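Local coordinates for protein tyrosinase (Aspergillus oryzae, PDB 6JU8) that probably oxidises L-tyrosine and L-dopa to L-dopaquinone with molecular oxygen at a dinuclear copper centre, as a tyrosinase of melanin biosynthesis, at residues N99-P104 with F301-Y306; D25-Y30 with L170-T175; T76-V81 with L408-R413. The protein carries 1 engineered substitution. One frame throughout, in Å; residues are numbered along the deposited sequence.

Contact 1: N99-P104 with F301-Y306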
loop_
_atom_site.group_PDB
_atom_site.type_symbol
_atom_site.label_atom_id
_atom_site.label_comp_id
_atom_site.label_asym_id
_atom_site.label_seq_id
_atom_site.Cartn_x
_atom_site.Cartn_y
_atom_site.Cartn_z
ATOM N N ASN A 99 -3.446 -4.990 30.650
ATOM C CA ASN A 99 -2.664 -4.859 31.890
ATOM C C ASN A 99 -3.461 -5.387 33.076
ATOM O O ASN A 99 -3.405 -4.835 34.177
ATOM C CB ASN A 99 -2.222 -3.417 32.158
ATOM C CG ASN A 99 -1.095 -3.343 33.164
ATOM O OD1 ASN A 99 -0.129 -4.107 33.107
ATOM N ND2 ASN A 99 -1.199 -2.431 34.136
ATOM N N ASN A 100 -4.195 -6.479 32.868
ATOM C CA ASN A 100 -4.723 -7.267 33.984
ATOM C C ASN A 100 -4.762 -8.729 33.591
ATOM O O ASN A 100 -4.710 -9.063 32.400
ATOM C CB ASN A 100 -6.107 -6.767 34.391
ATOM C CG ASN A 100 -6.475 -7.076 35.827
ATOM O OD1 ASN A 100 -5.692 -7.681 36.578
ATOM N ND2 ASN A 100 -7.673 -6.658 36.209
ATOM N N TYR A 101 -4.915 -9.597 34.583
ATOM C CA TYR A 101 -4.817 -11.044 34.383
ATOM C C TYR A 101 -5.970 -11.636 33.598
ATOM O O TYR A 101 -5.899 -12.775 33.144
ATOM C CB TYR A 101 -4.672 -11.741 35.748
ATOM C CG TYR A 101 -3.584 -11.064 36.551
ATOM C CD1 TYR A 101 -2.258 -11.178 36.142
ATOM C CD2 TYR A 101 -3.880 -10.304 37.680
ATOM C CE1 TYR A 101 -1.247 -10.563 36.864
ATOM C CE2 TYR A 101 -2.873 -9.690 38.398
ATOM C CZ TYR A 101 -1.566 -9.813 37.981
ATOM O OH TYR A 101 -0.520 -9.220 38.648
ATOM N N THR A 102 -7.053 -10.878 33.437
ATOM C CA THR A 102 -8.159 -11.261 32.565
ATOM C C THR A 102 -7.920 -10.845 31.120
ATOM O O THR A 102 -8.801 -11.039 30.282
ATOM C CB THR A 102 -9.468 -10.649 33.119
ATOM O OG1 THR A 102 -9.183 -9.269 33.410
ATOM C CG2 THR A 102 -9.951 -11.336 34.394
ATOM N N PHE A 103 -6.753 -10.308 30.789
ATOM C CA PHE A 103 -6.470 -9.996 29.376
ATOM C C PHE A 103 -6.743 -11.192 28.488
ATOM O O PHE A 103 -7.440 -11.050 27.466
ATOM C CB PHE A 103 -5.023 -9.479 29.264
ATOM C CG PHE A 103 -4.444 -9.587 27.875
ATOM C CD1 PHE A 103 -4.793 -8.642 26.904
ATOM C CD2 PHE A 103 -3.588 -10.637 27.530
ATOM C CE1 PHE A 103 -4.315 -8.729 25.611
ATOM C CE2 PHE A 103 -3.130 -10.740 26.219
ATOM C CZ PHE A 103 -3.517 -9.809 25.264
ATOM N N PRO A 104 -6.259 -12.404 28.745
ATOM C CA PRO A 104 -6.538 -13.490 27.782
ATOM C C PRO A 104 -7.995 -13.893 27.752
ATOM O O PRO A 104 -8.498 -14.311 26.694
ATOM C CB PRO A 104 -5.672 -14.652 28.307
ATOM C CG PRO A 104 -4.602 -13.973 29.124
ATOM C CD PRO A 104 -5.314 -12.820 29.808
ATOM N N PHE A 301 2.203 -15.458 33.319
ATOM C CA PHE A 301 2.003 -15.777 31.900
ATOM C C PHE A 301 1.111 -14.727 31.243
ATOM O O PHE A 301 1.362 -14.297 30.117
ATOM C CB PHE A 301 1.348 -17.157 31.785
ATOM C CG PHE A 301 0.768 -17.435 30.429
ATOM C CD1 PHE A 301 1.596 -17.801 29.370
ATOM C CD2 PHE A 301 -0.595 -17.298 30.205
ATOM C CE1 PHE A 301 1.095 -17.987 28.092
ATOM C CE2 PHE A 301 -1.105 -17.524 28.937
ATOM C CZ PHE A 301 -0.267 -17.868 27.895
ATOM N N SER A 302 0.037 -14.356 31.929
ATOM C CA SER A 302 -1.101 -13.714 31.293
ATOM C C SER A 302 -0.965 -12.216 31.059
ATOM O O SER A 302 -1.678 -11.694 30.184
ATOM C CB SER A 302 -2.388 -13.917 32.146
ATOM O OG SER A 302 -2.232 -13.335 33.428
ATOM N N SER A 303 -0.154 -11.505 31.842
ATOM C CA SER A 303 -0.301 -10.042 31.833
ATOM C C SER A 303 0.979 -9.314 32.165
ATOM O O SER A 303 1.787 -9.770 32.993
ATOM C CB SER A 303 -1.388 -9.628 32.846
ATOM O OG SER A 303 -1.628 -8.232 32.837
ATOM N N THR A 304 1.069 -8.097 31.610
ATOM C CA THR A 304 2.080 -7.127 32.029
ATOM C C THR A 304 1.886 -6.682 33.465
ATOM O O THR A 304 2.805 -6.095 34.065
ATOM C CB THR A 304 2.057 -5.893 31.093
ATOM O OG1 THR A 304 0.717 -5.418 30.979
ATOM C CG2 THR A 304 2.528 -6.288 29.696
ATOM N N ARG A 305 0.741 -6.936 34.108
ATOM C CA ARG A 305 0.544 -6.437 35.469
ATOM C C ARG A 305 1.419 -7.145 36.489
ATOM O O ARG A 305 1.687 -6.597 37.570
ATOM C CB ARG A 305 -0.939 -6.557 35.871
ATOM C CG ARG A 305 -1.192 -5.963 37.255
ATOM C CD ARG A 305 -2.639 -6.015 37.670
ATOM N NE ARG A 305 -3.501 -5.135 36.892
ATOM C CZ ARG A 305 -4.648 -4.635 37.328
ATOM N NH1 ARG A 305 -5.350 -3.852 36.504
ATOM N NH2 ARG A 305 -5.090 -4.891 38.563
ATOM N N TYR A 306 1.839 -8.381 36.176
ATOM C CA TYR A 306 2.470 -9.178 37.238
ATOM C C TYR A 306 3.733 -8.513 37.746
ATOM O O TYR A 306 3.938 -8.434 38.948
ATOM C CB TYR A 306 2.792 -10.590 36.746
ATOM C CG TYR A 306 3.076 -11.565 37.867
ATOM C CD1 TYR A 306 2.044 -12.278 38.460
ATOM C CD2 TYR A 306 4.376 -11.776 38.329
ATOM C CE1 TYR A 306 2.279 -13.180 39.476
ATOM C CE2 TYR A 306 4.624 -12.688 39.345
ATOM C CZ TYR A 306 3.575 -13.373 39.915
ATOM O OH TYR A 306 3.775 -14.287 40.925
#

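Contact 2: D25-Y30 with L170-T175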
loop_
_atom_site.group_PDB
_atom_site.type_symbol
_atom_site.label_atom_id
_atom_site.label_comp_id
_atom_site.label_asym_id
_atom_site.label_seq_id
_atom_site.Cartn_x
_atom_site.Cartn_y
_atom_site.Cartn_z
ATOM N N ASP A 25 -4.678 -22.273 10.657
ATOM C CA ASP A 25 -3.700 -21.246 10.291
ATOM C C ASP A 25 -4.176 -20.593 9.007
ATOM O O ASP A 25 -4.482 -21.259 8.023
ATOM C CB ASP A 25 -2.346 -21.921 10.125
ATOM C CG ASP A 25 -1.219 -21.024 9.668
ATOM O OD1 ASP A 25 -1.398 -20.234 8.717
ATOM O OD2 ASP A 25 -0.121 -21.155 10.258
ATOM N N ILE A 26 -4.304 -19.273 9.031
ATOM C CA ILE A 26 -4.947 -18.624 7.892
ATOM C C ILE A 26 -4.168 -18.779 6.598
ATOM O O ILE A 26 -4.781 -18.735 5.527
ATOM C CB ILE A 26 -5.195 -17.131 8.202
ATOM C CG1 ILE A 26 -6.169 -16.564 7.159
ATOM C CG2 ILE A 26 -3.888 -16.365 8.313
ATOM C CD1 ILE A 26 -6.688 -15.185 7.423
ATOM N N ASP A 27 -2.845 -18.938 6.647
ATOM C CA ASP A 27 -2.104 -19.175 5.397
ATOM C C ASP A 27 -2.378 -20.598 4.927
ATOM O O ASP A 27 -2.607 -20.826 3.726
ATOM C CB ASP A 27 -0.619 -18.918 5.585
ATOM C CG ASP A 27 -0.225 -17.473 5.415
ATOM O OD1 ASP A 27 -1.070 -16.591 5.133
ATOM O OD2 ASP A 27 0.987 -17.202 5.581
ATOM N N ASP A 28 -2.353 -21.580 5.846
ATOM C CA ASP A 28 -2.683 -22.945 5.450
ATOM C C ASP A 28 -4.076 -22.980 4.836
ATOM O O ASP A 28 -4.328 -23.624 3.811
ATOM C CB ASP A 28 -2.640 -23.924 6.628
ATOM C CG ASP A 28 -1.267 -24.168 7.210
ATOM O OD1 ASP A 28 -0.263 -23.771 6.579
ATOM O OD2 ASP A 28 -1.210 -24.741 8.332
ATOM N N TRP A 29 -5.006 -22.316 5.507
ATOM C CA TRP A 29 -6.400 -22.318 5.064
ATOM C C TRP A 29 -6.547 -21.663 3.705
ATOM O O TRP A 29 -7.243 -22.202 2.835
ATOM C CB TRP A 29 -7.228 -21.583 6.112
ATOM C CG TRP A 29 -8.668 -21.405 5.813
ATOM C CD1 TRP A 29 -9.699 -22.285 5.950
ATOM C CD2 TRP A 29 -9.261 -20.180 5.336
ATOM N NE1 TRP A 29 -10.885 -21.702 5.574
ATOM C CE2 TRP A 29 -10.650 -20.407 5.185
ATOM C CE3 TRP A 29 -8.729 -18.937 5.010
ATOM C CZ2 TRP A 29 -11.505 -19.410 4.724
ATOM C CZ3 TRP A 29 -9.563 -17.940 4.552
ATOM C CH2 TRP A 29 -10.946 -18.197 4.420
ATOM N N TYR A 30 -5.886 -20.528 3.486
ATOM C CA TYR A 30 -5.978 -19.858 2.194
ATOM C C TYR A 30 -5.434 -20.776 1.106
ATOM O O TYR A 30 -6.040 -20.894 0.035
ATOM C CB TYR A 30 -5.235 -18.500 2.220
ATOM C CG TYR A 30 -5.368 -17.830 0.853
ATOM C CD1 TYR A 30 -6.591 -17.292 0.472
ATOM C CD2 TYR A 30 -4.321 -17.791 -0.052
ATOM C CE1 TYR A 30 -6.779 -16.679 -0.754
ATOM C CE2 TYR A 30 -4.504 -17.193 -1.292
ATOM C CZ TYR A 30 -5.720 -16.646 -1.633
ATOM O OH TYR A 30 -5.931 -16.070 -2.868
ATOM N N LEU A 170 3.020 -11.122 7.524
ATOM C CA LEU A 170 1.554 -11.006 7.573
ATOM C C LEU A 170 0.874 -12.072 6.712
ATOM O O LEU A 170 1.426 -12.548 5.723
ATOM C CB LEU A 170 1.093 -9.641 7.054
ATOM C CG LEU A 170 1.578 -8.405 7.792
ATOM C CD1 LEU A 170 0.870 -7.134 7.319
ATOM C CD2 LEU A 170 1.481 -8.526 9.293
ATOM N N PRO A 171 -0.359 -12.452 7.031
ATOM C CA PRO A 171 -1.060 -13.450 6.197
ATOM C C PRO A 171 -1.107 -13.047 4.727
ATOM O O PRO A 171 -1.330 -11.875 4.376
ATOM C CB PRO A 171 -2.501 -13.395 6.733
ATOM C CG PRO A 171 -2.329 -12.975 8.159
ATOM C CD PRO A 171 -1.189 -11.965 8.149
ATOM N N ILE A 172 -0.983 -14.066 3.878
ATOM C CA ILE A 172 -1.177 -13.857 2.437
ATOM C C ILE A 172 -2.419 -13.015 2.181
ATOM O O ILE A 172 -2.400 -11.994 1.477
ATOM C CB ILE A 172 -1.291 -15.200 1.695
ATOM C CG1 ILE A 172 -0.030 -16.075 1.825
ATOM C CG2 ILE A 172 -1.616 -14.968 0.237
ATOM C CD1 ILE A 172 -0.261 -17.544 1.513
ATOM N N LEU A 173 -3.533 -13.490 2.750
ATOM C CA LEU A 173 -4.820 -12.898 2.357
ATOM C C LEU A 173 -4.909 -11.469 2.848
ATOM O O LEU A 173 -5.568 -10.628 2.233
ATOM C CB LEU A 173 -5.933 -13.810 2.905
ATOM C CG LEU A 173 -7.360 -13.406 2.584
ATOM C CD1 LEU A 173 -7.584 -13.321 1.082
ATOM C CD2 LEU A 173 -8.340 -14.418 3.188
ATOM N N VAL A 174 -4.261 -11.142 3.976
ATOM C CA VAL A 174 -4.322 -9.764 4.484
ATOM C C VAL A 174 -3.647 -8.786 3.540
ATOM O O VAL A 174 -3.975 -7.586 3.533
ATOM C CB VAL A 174 -3.716 -9.762 5.898
ATOM C CG1 VAL A 174 -3.172 -8.431 6.333
ATOM C CG2 VAL A 174 -4.733 -10.269 6.931
ATOM N N THR A 175 -2.704 -9.269 2.724
ATOM C CA THR A 175 -1.919 -8.381 1.868
ATOM C C THR A 175 -2.524 -8.239 0.477
ATOM O O THR A 175 -1.915 -7.551 -0.333
ATOM C CB THR A 175 -0.452 -8.835 1.752
ATOM O OG1 THR A 175 -0.341 -10.092 1.064
ATOM C CG2 THR A 175 0.158 -8.973 3.140
HETATM O O HOH W 1 -3.596 -16.045 4.339
HETATM O O HOH W 2 2.253 -14.973 4.571
#

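Contact 3: T76-V81 with L408-R413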
loop_
_atom_site.group_PDB
_atom_site.type_symbol
_atom_site.label_atom_id
_atom_site.label_comp_id
_atom_site.label_asym_id
_atom_site.label_seq_id
_atom_site.Cartn_x
_atom_site.Cartn_y
_atom_site.Cartn_z
ATOM N N THR A 76 -18.316 3.988 23.403
ATOM C CA THR A 76 -19.754 4.062 23.585
ATOM C C THR A 76 -20.311 2.778 24.204
ATOM O O THR A 76 -19.617 1.796 24.376
ATOM C CB THR A 76 -20.506 4.282 22.253
ATOM O OG1 THR A 76 -20.419 3.083 21.467
ATOM C CG2 THR A 76 -19.907 5.405 21.424
ATOM N N GLU A 77 -21.613 2.807 24.473
ATOM C CA GLU A 77 -22.366 1.637 24.891
ATOM C C GLU A 77 -22.313 0.539 23.839
ATOM O O GLU A 77 -22.140 0.796 22.652
ATOM C CB GLU A 77 -23.824 1.992 25.203
ATOM C CG GLU A 77 -24.699 2.176 23.988
ATOM C CD GLU A 77 -25.319 0.911 23.444
ATOM O OE1 GLU A 77 -25.687 -0.065 24.126
ATOM O OE2 GLU A 77 -25.453 0.874 22.210
ATOM N N TRP A 78 -22.440 -0.696 24.330
ATOM C CA TRP A 78 -22.665 -1.833 23.449
ATOM C C TRP A 78 -23.548 -2.828 24.195
ATOM O O TRP A 78 -23.352 -3.045 25.397
ATOM C CB TRP A 78 -21.343 -2.482 22.993
ATOM C CG TRP A 78 -21.614 -3.530 21.950
ATOM C CD1 TRP A 78 -21.780 -3.336 20.606
ATOM C CD2 TRP A 78 -21.750 -4.944 22.159
ATOM N NE1 TRP A 78 -22.018 -4.529 19.987
ATOM C CE2 TRP A 78 -21.998 -5.541 20.903
ATOM C CE3 TRP A 78 -21.668 -5.760 23.301
ATOM C CZ2 TRP A 78 -22.185 -6.920 20.739
ATOM C CZ3 TRP A 78 -21.854 -7.113 23.129
ATOM C CH2 TRP A 78 -22.099 -7.674 21.879
ATOM N N ASP A 79 -24.517 -3.407 23.510
ATOM C CA ASP A 79 -25.414 -4.410 24.084
ATOM C C ASP A 79 -26.038 -3.953 25.399
ATOM O O ASP A 79 -26.281 -4.743 26.315
ATOM C CB ASP A 79 -24.739 -5.765 24.260
ATOM C CG ASP A 79 -25.728 -6.914 24.130
ATOM O OD1 ASP A 79 -26.768 -6.734 23.446
ATOM O OD2 ASP A 79 -25.459 -7.987 24.711
ATOM N N GLY A 80 -26.365 -2.655 25.471
ATOM C CA GLY A 80 -27.066 -2.169 26.645
ATOM C C GLY A 80 -26.174 -1.909 27.842
ATOM O O GLY A 80 -26.678 -1.543 28.909
ATOM N N VAL A 81 -24.869 -2.074 27.657
ATOM C CA VAL A 81 -23.891 -1.833 28.716
ATOM C C VAL A 81 -23.258 -0.471 28.480
ATOM O O VAL A 81 -22.713 -0.232 27.391
ATOM C CB VAL A 81 -22.800 -2.917 28.690
ATOM C CG1 VAL A 81 -21.828 -2.709 29.842
ATOM C CG2 VAL A 81 -23.397 -4.311 28.679
ATOM N N LEU A 408 -16.750 -9.992 32.640
ATOM C CA LEU A 408 -16.113 -9.621 31.371
ATOM C C LEU A 408 -17.106 -8.854 30.521
ATOM O O LEU A 408 -17.607 -9.282 29.480
ATOM C CB LEU A 408 -15.607 -10.888 30.686
ATOM C CG LEU A 408 -14.637 -11.740 31.491
ATOM C CD1 LEU A 408 -14.322 -13.041 30.757
ATOM C CD2 LEU A 408 -13.360 -10.972 31.794
ATOM N N ARG A 409 -17.392 -7.633 31.001
ATOM C CA ARG A 409 -18.299 -6.720 30.304
ATOM C C ARG A 409 -17.720 -6.390 28.940
ATOM O O ARG A 409 -16.494 -6.250 28.817
ATOM C CB ARG A 409 -18.467 -5.444 31.148
ATOM C CG ARG A 409 -19.125 -5.704 32.506
ATOM C CD ARG A 409 -19.426 -4.385 33.231
ATOM N NE ARG A 409 -18.495 -3.353 32.793
ATOM C CZ ARG A 409 -18.801 -2.100 32.492
ATOM N NH1 ARG A 409 -17.874 -1.235 32.091
ATOM N NH2 ARG A 409 -20.065 -1.689 32.594
ATOM N N PRO A 410 -18.527 -6.226 27.901
ATOM C CA PRO A 410 -19.979 -6.194 27.911
ATOM C C PRO A 410 -20.655 -7.479 27.468
ATOM O O PRO A 410 -21.803 -7.464 26.996
ATOM C CB PRO A 410 -20.209 -5.097 26.840
ATOM C CG PRO A 410 -19.230 -5.515 25.770
ATOM C CD PRO A 410 -17.989 -5.886 26.556
ATOM N N PHE A 411 -19.996 -8.612 27.647
ATOM C CA PHE A 411 -20.381 -9.850 26.999
ATOM C C PHE A 411 -21.408 -10.631 27.812
ATOM O O PHE A 411 -21.106 -11.047 28.921
ATOM C CB PHE A 411 -19.142 -10.707 26.754
ATOM C CG PHE A 411 -18.068 -10.006 25.951
ATOM C CD1 PHE A 411 -18.386 -9.373 24.751
ATOM C CD2 PHE A 411 -16.748 -10.003 26.387
ATOM C CE1 PHE A 411 -17.381 -8.753 24.004
ATOM C CE2 PHE A 411 -15.751 -9.418 25.638
ATOM C CZ PHE A 411 -16.075 -8.803 24.435
ATOM N N HIS A 412 -22.574 -10.836 27.230
ATOM C CA HIS A 412 -23.681 -11.526 27.891
ATOM C C HIS A 412 -23.776 -12.991 27.472
ATOM O O HIS A 412 -23.496 -13.353 26.326
ATOM C CB HIS A 412 -25.004 -10.839 27.572
ATOM C CG HIS A 412 -25.114 -9.485 28.206
ATOM N ND1 HIS A 412 -25.231 -8.347 27.447
ATOM C CD2 HIS A 412 -25.164 -9.078 29.484
ATOM C CE1 HIS A 412 -25.332 -7.286 28.229
ATOM N NE2 HIS A 412 -25.301 -7.710 29.480
ATOM N N ARG A 413 -24.216 -13.819 28.416
ATOM C CA ARG A 413 -24.496 -15.213 28.145
ATOM C C ARG A 413 -25.728 -15.656 28.930
ATOM O O ARG A 413 -26.130 -15.030 29.913
ATOM C CB ARG A 413 -23.312 -16.112 28.487
ATOM C CG ARG A 413 -22.800 -15.919 29.909
ATOM C CD ARG A 413 -21.582 -16.772 30.202
ATOM N NE ARG A 413 -21.849 -18.196 30.052
ATOM C CZ ARG A 413 -22.340 -18.955 31.022
ATOM N NH1 ARG A 413 -22.627 -18.468 32.223
ATOM N NH2 ARG A 413 -22.544 -20.241 30.755
HETATM O O HOH W 3 -23.315 -9.856 24.612
#

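Contact 1: N99-P104 with F301-Y306
Asn99 and Arg305 meet where an ST turn at the end of helix 298-302 packs on the loop that leads into helix 103-129, inside the common central domain of tyrosinase. In the ST turn Ser303 OG accepts from Arg305 N; the same hydroxyl is also hydrogen-bonded to Glu329. Two short hydrogen bonds cross the contact, and a weak third joins them. Arg305 NE gives one to Asn99 O at 2.7 Å, the oxygen lying near the guanidinium plane, and NH1 adds the weak bond to that oxygen. The chain of Arg305 bends at chi3 (-68°), which places NE beside Asn99 O. Thr304 OG1 donates to Asn99 OD1 at 2.6 Å, the two side chains crossing at about a right angle.

The amide of Asn100 lies flat on the guanidinium of Arg305, the planes 7° apart and the side chains pointing the same way, with OD1 3.2 Å above the guanidinium centre.

Tyr101 turns a ring edge to Ser302 OG, which is hydrogen-bonded to Trp298 O. Tyr101 CE1 lies 4.0 Å from Tyr306 CD1. Pro104 CG rests 3.7 Å from Ser302 CB. Phe103, its nearest side-chain atoms about 3 Å from the side chains of the copper ligands His107 and His332, brings CD2 to 3.4 Å from Ser302 O, a buried carbonyl oxygen with no hydrogen-bond partner.

Contact 2: D25-Y30 with L170-T175
Asp27, in the first turn of helix 26-34, carries the polar part of this contact by gripping the backbone of the loop 170-175. Its OD1 accepts from Ile172 N at 2.8 Å, met on the syn side and 18° out of the carboxylate plane. Chi1 of -85° puts Asp27 CG anti to the carbonyl carbon, on the side of the loop. Two waters extend the grip. One donates to OD1 at 2.7 Å and accepts from Leu173 N, so that one carboxylate oxygen serves two successive amides of the loop, directly and through water; the other bridges OD2 and Leu170 O. Both carboxylate oxygens are thus engaged in a buried setting, and the two donors at OD1 would be expected to favour the charged form, as would Arg157, which packs on Asp27.

Each segment also has side-chain bonds of its own. Asp25 is the N-cap of helix 26-34, its OD1 accepting from Asp27 N at 2.8 Å and weakly from Asp28 N, while Thr175 OG1 and N both reach Ile172 O from the same face of its plane and close the short 3-10 turn 173-175.

Apolar contacts flank the carboxylate. Ile26 CG2 meets Pro171 CB at 3.6 Å. Ile172 CG2 and Leu173 CD1 approach the Tyr30 ring from the same side of its plane, the first 3.9 Å from CD2 and the second 3.9 Å from CE1. Leu173 CD2 touches the edge of Trp29 at CZ3, 4.0 Å away.

Helix 371-389 packs on Ile26 and Pro171 through Leu374 and Ile371, and helix 41-55 covers Trp29, Tyr30 and Leu173 with Leu43. Asp249 of the second subunit is hydrogen-bonded to Tyr30 OH and its Val250 packs on Ile172; the loop 170-175 itself runs on to strand 178-182.

Contact 3: T76-V81 with L408-R413
The indole of Trp78 meets Pro410 where a type I' beta turn, Trp78 to Val81, packs on the chain entering strand 412-415. Over one face of the indole, offset toward the rim, lies Asp79 CB; in plane at the edge sits Pro410 O. The same carbonyl oxygen stands above one face of the His412 imidazole, also toward the rim, while Asp79 O lies in the plane at its edge. Pro410 CD covers the centre of one face of Phe411. Beyond the two segments, the His412 ring meets that of Phe423 and the Phe411 ring that of Trp106.

The apolar part is centred on Pro410, which follows a cis peptide bond. Its CG meets Trp78 CE3 at 3.5 Å, the two side chains crossing at about a right angle, and its CB meets Val81 CG2 at 3.8 Å. With CG1 anti to the backbone N (chi1 -177°), Val81 brings this branch to 3.4 Å from Arg409 NH2; its CG2 lies 3.6 Å from His412 CE1. Trp78 NE1 is hydrogen-bonded to Gln61 O, and the indole packs against Leu113 of helix 103-129, which also touches Phe411.

One direct hydrogen bond crosses the contact: His412 ND1 to Asp79 OD2, 2.8 Å long with an N-H...O angle of 168°. The oxygen lies in the imidazole plane, but the donor comes from above the carboxylate plane, 46° out of it. A water donates to the same oxygen and accepts from His412 N, and Tyr7 N is a further hydrogen-bond partner of OD2. This His-carboxylate pair implies that ND1 carries a proton, and the nearby carboxylate would tend to favour a protonated, positively charged imidazole.

In the fold
From the N terminus, helix 26-34 meets the loop 170-175, so contact 2 closes a loop of 139 residues that holds helices 41-55, 64-69, 103-129 and 135-144. Residues 76-81 lie inside that loop but meet 408-413, so contact 3 crosses contact 2; it closes a loop of 326 residues and joins the turn after helix 64-69 to strand 412-415. Contact 1, nested within contact 3 and also crossing contact 2, joins the start of helix 103-129 to the end of helix 298-302. Contacts 1 and 3 touch through Thr102 CB and Leu408 CD2, 4.1 Å apart. Contact 2 lies on the opposite side of the chain's centre from both.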